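Local coordinates for amorpha-4,11-diene synthase (Artemisia annua, PDB 4GAX), which probably cyclises farnesyl diphosphate to a sesquiterpene such as amorpha-4,11-diene, the crystallised protein being an alpha-bisabolol synthase mutant, at residues A[499-502]-A[503-506]; A[448-451]-A[452-456]. All coordinates share one frame; numbering follows the deposited sequence.

Overall arrangement
Two short helical runs, each of about two turns, met one after the other along the chain, illustrate how all-helical enzymes build their packing from local order. Contact 2 (448-456) comes first, on helix 447-461; residues 466-474, which are not modelled, and helix 478-485 follow before contact 1 (499-506) opens on helix 489-513. Each is one continuous run, so neither closes a loop of any length, and the two stand in series without nesting or crossing. Their centres are about 10 Å apart, and the helices touch: Trp504 CZ3 lies 3.5 Å from Leu455 CD2, and Asp506 CB lies 3.7 Å from Tyr451 CE2. Helix 519-535 packs against both, through Trp504, Leu448 and Lys452.

Contact 1 (A[499-502]-A[503-506])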
ATOM      1  N   GLN A 499      11.169 -12.109 -12.574  1.00 22.16           N
ATOM      2  CA  GLN A 499      10.825 -10.805 -13.146  1.00 32.14           C
ATOM      3  C   GLN A 499      10.080  -9.932 -12.131  1.00 33.79           C
ATOM      4  O   GLN A 499      10.322  -8.716 -12.017  1.00 24.57           O
ATOM      5  CB  GLN A 499       9.991 -11.008 -14.411  1.00 39.89           C
ATOM      6  CG  GLN A 499       9.478  -9.747 -15.073  1.00 54.94           C
ATOM      7  CD  GLN A 499       8.747 -10.064 -16.370  1.00 71.18           C
ATOM      8  OE1 GLN A 499       7.877 -10.938 -16.408  1.00 67.43           O
ATOM      9  NE2 GLN A 499       9.116  -9.373 -17.445  1.00 77.88           N
ATOM     10  N   VAL A 500       9.186 -10.552 -11.367  1.00 26.60           N
ATOM     11  CA  VAL A 500       8.486  -9.818 -10.316  1.00 22.64           C
ATOM     12  C   VAL A 500       9.445  -9.360  -9.215  1.00 22.08           C
ATOM     13  O   VAL A 500       9.359  -8.224  -8.721  1.00 20.71           O
ATOM     14  CB  VAL A 500       7.328 -10.651  -9.729  1.00 26.15           C
ATOM     15  CG1 VAL A 500       6.826 -10.026  -8.437  1.00 22.12           C
ATOM     16  CG2 VAL A 500       6.204 -10.794 -10.760  1.00 25.68           C
ATOM     17  N   GLU A 501      10.366 -10.225  -8.819  1.00 29.08           N
ATOM     18  CA  GLU A 501      11.349  -9.828  -7.811  1.00 24.24           C
ATOM     19  C   GLU A 501      12.205  -8.675  -8.314  1.00 25.39           C
ATOM     20  O   GLU A 501      12.536  -7.759  -7.560  1.00 25.28           O
ATOM     21  CB  GLU A 501      12.235 -11.013  -7.418  1.00 29.32           C
ATOM     22  CG  GLU A 501      11.507 -12.021  -6.545  1.00 37.95           C
ATOM     23  CD  GLU A 501      10.774 -11.351  -5.376  1.00 41.21           C
ATOM     24  OE1 GLU A 501       9.525 -11.295  -5.398  1.00 40.35           O
ATOM     25  OE2 GLU A 501      11.448 -10.879  -4.442  1.00 43.36           O
ATOM     26  N   ASP A 502      12.578  -8.729  -9.586  1.00 26.71           N
ATOM     27  CA  ASP A 502      13.307  -7.620 -10.198  1.00 25.39           C
ATOM     28  C   ASP A 502      12.545  -6.308 -10.044  1.00 21.97           C
ATOM     29  O   ASP A 502      13.129  -5.272  -9.731  1.00 25.13           O
ATOM     30  CB  ASP A 502      13.544  -7.904 -11.679  1.00 34.36           C
ATOM     31  CG  ASP A 502      14.703  -8.856 -11.909  1.00 45.48           C
ATOM     32  OD1 ASP A 502      15.285  -9.327 -10.908  1.00 40.04           O
ATOM     33  OD2 ASP A 502      15.028  -9.129 -13.088  1.00 51.70           O
ATOM     34  N   LEU A 503      11.236  -6.357 -10.247  1.00 17.38           N
ATOM     35  CA  LEU A 503      10.414  -5.143 -10.176  1.00 16.71           C
ATOM     36  C   LEU A 503      10.367  -4.541  -8.777  1.00 13.69           C
ATOM     37  O   LEU A 503      10.429  -3.317  -8.618  1.00 17.74           O
ATOM     38  CB  LEU A 503       8.998  -5.430 -10.691  1.00 22.97           C
ATOM     39  CG  LEU A 503       8.940  -5.580 -12.207  1.00 35.20           C
ATOM     40  CD1 LEU A 503       7.628  -6.233 -12.611  1.00 32.18           C
ATOM     41  CD2 LEU A 503       9.107  -4.223 -12.895  1.00 34.14           C
ATOM     42  N   TRP A 504      10.235  -5.372  -7.747  1.00 20.08           N
ATOM     43  CA  TRP A 504      10.219  -4.825  -6.389  1.00 21.75           C
ATOM     44  C   TRP A 504      11.536  -4.110  -6.119  1.00 22.87           C
ATOM     45  O   TRP A 504      11.566  -3.074  -5.444  1.00 18.43           O
ATOM     46  CB  TRP A 504      10.004  -5.921  -5.326  1.00 20.69           C
ATOM     47  CG  TRP A 504       8.638  -6.587  -5.336  1.00 23.30           C
ATOM     48  CD1 TRP A 504       8.370  -7.903  -5.618  1.00 18.14           C
ATOM     49  CD2 TRP A 504       7.373  -5.979  -5.020  1.00 21.98           C
ATOM     50  NE1 TRP A 504       7.016  -8.141  -5.512  1.00 22.38           N
ATOM     51  CE2 TRP A 504       6.383  -6.980  -5.146  1.00 21.85           C
ATOM     52  CE3 TRP A 504       6.979  -4.687  -4.640  1.00 21.24           C
ATOM     53  CZ2 TRP A 504       5.025  -6.728  -4.913  1.00 25.61           C
ATOM     54  CZ3 TRP A 504       5.619  -4.437  -4.410  1.00 21.62           C
ATOM     55  CH2 TRP A 504       4.666  -5.452  -4.547  1.00 20.44           C
ATOM     56  N   LYS A 505      12.629  -4.673  -6.625  1.00 20.44           N
ATOM     57  CA  LYS A 505      13.934  -4.042  -6.443  1.00 18.73           C
ATOM     58  C   LYS A 505      14.020  -2.716  -7.213  1.00 17.55           C
ATOM     59  O   LYS A 505      14.580  -1.730  -6.711  1.00 20.35           O
ATOM     60  CB  LYS A 505      15.072  -5.003  -6.836  1.00 20.95           C
ATOM     61  CG  LYS A 505      15.390  -6.042  -5.739  1.00 24.11           C
ATOM     62  CD  LYS A 505      16.551  -6.975  -6.114  1.00 28.53           C
ATOM     63  CE  LYS A 505      16.200  -7.846  -7.303  1.00 28.10           C
ATOM     64  NZ  LYS A 505      17.326  -8.784  -7.614  1.00 24.99           N
ATOM     65  N   ASP A 506      13.484  -2.693  -8.430  1.00 19.27           N
ATOM     66  CA  ASP A 506      13.446  -1.458  -9.215  1.00 21.00           C
ATOM     67  C   ASP A 506      12.649  -0.392  -8.473  1.00 20.52           C
ATOM     68  O   ASP A 506      13.023   0.787  -8.430  1.00 22.68           O
ATOM     69  CB  ASP A 506      12.797  -1.712 -10.579  1.00 21.42           C
ATOM     70  CG  ASP A 506      13.718  -2.434 -11.538  1.00 30.78           C
ATOM     71  OD1 ASP A 506      14.951  -2.208 -11.470  1.00 27.17           O
ATOM     72  OD2 ASP A 506      13.206  -3.225 -12.363  1.00 37.29           O
TER
HETATM   73  O   HOH W   1      15.813  -5.262 -11.347  1.00 50.54           O
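Leu503 opens the second half of this stretch of helix by giving its backbone N-H to Gln499 O at 3.1 Å, while its own CG rests 3.4 Å from the same oxygen. Its CB also approaches the carbonyl oxygen of Val500, so the root of the side chain lies over the preceding turn. Trp504 comes next, its backbone N bonded to Val500 O. Its indole runs alongside Val500, both side chains pointing the same way, and the CG1 methyl of the valine reaches NE1 at 3.5 Å. That methyl is placed by a first torsion (chi1 167°) that sets CG1 opposite the backbone N. Glu501 bends at its second torsion and brings OE1 to the ring edge, near the ring plane and 3.6 Å from Trp504 CD1; carboxylate and indole planes are 48° apart. Lys505 bonds through its backbone N to Glu501 O and folds its chain at chi3 (-65°), which carries NZ back to Asp502 OD1 in a long salt bridge of 3.9 Å. The ammonium has a second and stronger partner in Glu178, and Asp502 in turn pairs with Lys498. Asp506 closes the series, its N bonded to Asp502 O at 2.9 Å. A water donates both to that oxygen and to Asp506 OD1, which also forms a salt bridge with Arg509. The arrangement is that of a regular, amphipathic alpha helix in the terpene synthase metal-binding domain, with Val500 and Trp504 packed on helix 447-461 and charged residues lining another side.

Contact 2 (A[448-451]-A[452-456]); sequences LLRY and KGILG
With CG1 set opposite the carbonyl carbon (chi1 -64°) and the chain extended beyond it, Ile454 lays its longer branch back along the helix, where CG1 comes to 3.2 Å from Arg450 O. The same oxygen accepts the backbone N-H of Ile454 at 3.0 Å, so one carbonyl meets both the amide and the aliphatic branch of a single residue. At the far end of that branch, Ile454 CD1 meets Arg450 CG at 4.2 Å, a loose approach. Leu455 N is held by Tyr451 O at 2.8 Å, and Leu455 CB lies 3.3 Å from that oxygen. Lys452 and Gly453 complete the ladder through Leu448 O and Leu449 O, each bond at 3.0 Å. Outside this run, Tyr451 and Leu455 turn to helix 489-513, whereas Leu448 and the largely extended Lys452 pack on helix 519-535. The chemistry thus implies a division of labour: along the helix the amides of residues 452-456 are taken up by the carbonyls four residues back, while the side chains of Leu448, Leu449, Tyr451, Lys452 and Leu455 pack on neighbouring helices.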
ATOM      1  N   LEU A 448       8.865   5.225 -11.349  1.00 28.54           N
ATOM      2  CA  LEU A 448       8.175   4.584 -10.232  1.00 26.53           C
ATOM      3  C   LEU A 448       6.724   4.209 -10.592  1.00 27.94           C
ATOM      4  O   LEU A 448       6.257   3.124 -10.244  1.00 25.04           O
ATOM      5  CB  LEU A 448       8.206   5.476  -8.996  1.00 25.66           C
ATOM      6  CG  LEU A 448       7.400   5.043  -7.766  1.00 29.95           C
ATOM      7  CD1 LEU A 448       7.895   3.705  -7.224  1.00 30.28           C
ATOM      8  CD2 LEU A 448       7.481   6.103  -6.684  1.00 35.73           C
ATOM      9  N   LEU A 449       6.024   5.092 -11.298  1.00 24.55           N
ATOM     10  CA  LEU A 449       4.638   4.815 -11.674  1.00 32.00           C
ATOM     11  C   LEU A 449       4.580   3.795 -12.808  1.00 27.67           C
ATOM     12  O   LEU A 449       3.677   2.960 -12.860  1.00 26.43           O
ATOM     13  CB  LEU A 449       3.898   6.100 -12.052  1.00 26.39           C
ATOM     14  CG  LEU A 449       3.765   7.105 -10.900  1.00 29.62           C
ATOM     15  CD1 LEU A 449       2.959   8.346 -11.335  1.00 29.80           C
ATOM     16  CD2 LEU A 449       3.140   6.458  -9.685  1.00 27.15           C
ATOM     17  N   ARG A 450       5.547   3.864 -13.720  1.00 24.51           N
ATOM     18  CA  ARG A 450       5.656   2.871 -14.785  1.00 27.57           C
ATOM     19  C   ARG A 450       5.875   1.487 -14.195  1.00 29.02           C
ATOM     20  O   ARG A 450       5.286   0.500 -14.660  1.00 27.09           O
ATOM     21  CB  ARG A 450       6.825   3.197 -15.720  1.00 34.19           C
ATOM     22  CG  ARG A 450       6.851   2.349 -16.995  1.00 34.68           C
ATOM     23  CD  ARG A 450       8.211   2.401 -17.669  1.00 50.88           C
ATOM     24  NE  ARG A 450       8.804   3.738 -17.590  1.00 67.75           N
ATOM     25  CZ  ARG A 450      10.091   3.979 -17.343  1.00 72.31           C
ATOM     26  NH1 ARG A 450      10.936   2.973 -17.144  1.00 72.27           N
ATOM     27  NH2 ARG A 450      10.535   5.231 -17.292  1.00 69.33           N
ATOM     28  N   TYR A 451       6.741   1.414 -13.184  1.00 25.34           N
ATOM     29  CA  TYR A 451       7.055   0.143 -12.543  1.00 28.78           C
ATOM     30  C   TYR A 451       5.822  -0.419 -11.823  1.00 20.55           C
ATOM     31  O   TYR A 451       5.524  -1.612 -11.926  1.00 32.18           O
ATOM     32  CB  TYR A 451       8.226   0.301 -11.561  1.00 19.41           C
ATOM     33  CG  TYR A 451       9.596   0.423 -12.219  1.00 25.02           C
ATOM     34  CD1 TYR A 451       9.914  -0.303 -13.362  1.00 25.21           C
ATOM     35  CD2 TYR A 451      10.559   1.280 -11.702  1.00 26.67           C
ATOM     36  CE1 TYR A 451      11.171  -0.197 -13.958  1.00 31.84           C
ATOM     37  CE2 TYR A 451      11.816   1.404 -12.294  1.00 28.61           C
ATOM     38  CZ  TYR A 451      12.116   0.661 -13.411  1.00 36.68           C
ATOM     39  OH  TYR A 451      13.363   0.780 -13.986  1.00 40.02           O
ATOM     40  N   LYS A 452       5.139   0.438 -11.065  1.00 26.54           N
ATOM     41  CA  LYS A 452       3.893   0.063 -10.409  1.00 29.42           C
ATOM     42  C   LYS A 452       2.912  -0.532 -11.422  1.00 38.04           C
ATOM     43  O   LYS A 452       2.360  -1.619 -11.208  1.00 34.83           O
ATOM     44  CB  LYS A 452       3.265   1.288  -9.738  1.00 28.14           C
ATOM     45  CG  LYS A 452       1.950   1.011  -9.018  1.00 29.94           C
ATOM     46  CD  LYS A 452       1.391   2.299  -8.397  1.00 32.49           C
ATOM     47  CE  LYS A 452       0.073   2.052  -7.650  1.00 39.90           C
ATOM     48  NZ  LYS A 452      -0.931   1.323  -8.479  1.00 51.81           N
ATOM     49  N   GLY A 453       2.719   0.169 -12.538  1.00 33.43           N
ATOM     50  CA  GLY A 453       1.826  -0.300 -13.586  1.00 37.01           C
ATOM     51  C   GLY A 453       2.216  -1.658 -14.153  1.00 38.25           C
ATOM     52  O   GLY A 453       1.362  -2.531 -14.348  1.00 32.64           O
ATOM     53  N   ILE A 454       3.506  -1.846 -14.425  1.00 37.67           N
ATOM     54  CA  ILE A 454       3.987  -3.108 -14.983  1.00 26.36           C
ATOM     55  C   ILE A 454       3.859  -4.245 -13.960  1.00 28.43           C
ATOM     56  O   ILE A 454       3.413  -5.351 -14.290  1.00 30.30           O
ATOM     57  CB  ILE A 454       5.459  -3.015 -15.418  1.00 32.82           C
ATOM     58  CG1 ILE A 454       5.630  -2.006 -16.558  1.00 47.02           C
ATOM     59  CG2 ILE A 454       5.968  -4.382 -15.868  1.00 38.84           C
ATOM     60  CD1 ILE A 454       7.081  -1.853 -17.009  1.00 46.68           C
ATOM     61  N   LEU A 455       4.251  -3.966 -12.720  1.00 28.54           N
ATOM     62  CA  LEU A 455       4.167  -4.954 -11.646  1.00 30.91           C
ATOM     63  C   LEU A 455       2.718  -5.402 -11.440  1.00 27.55           C
ATOM     64  O   LEU A 455       2.449  -6.585 -11.249  1.00 30.31           O
ATOM     65  CB  LEU A 455       4.709  -4.360 -10.347  1.00 26.89           C
ATOM     66  CG  LEU A 455       4.581  -5.207  -9.071  1.00 28.89           C
ATOM     67  CD1 LEU A 455       5.286  -6.542  -9.208  1.00 26.91           C
ATOM     68  CD2 LEU A 455       5.141  -4.446  -7.886  1.00 30.75           C
ATOM     69  N   GLY A 456       1.796  -4.442 -11.479  1.00 30.44           N
ATOM     70  CA  GLY A 456       0.379  -4.722 -11.327  1.00 29.31           C
ATOM     71  C   GLY A 456      -0.119  -5.669 -12.400  1.00 37.58           C
ATOM     72  O   GLY A 456      -0.907  -6.581 -12.119  1.00 33.92           O
TER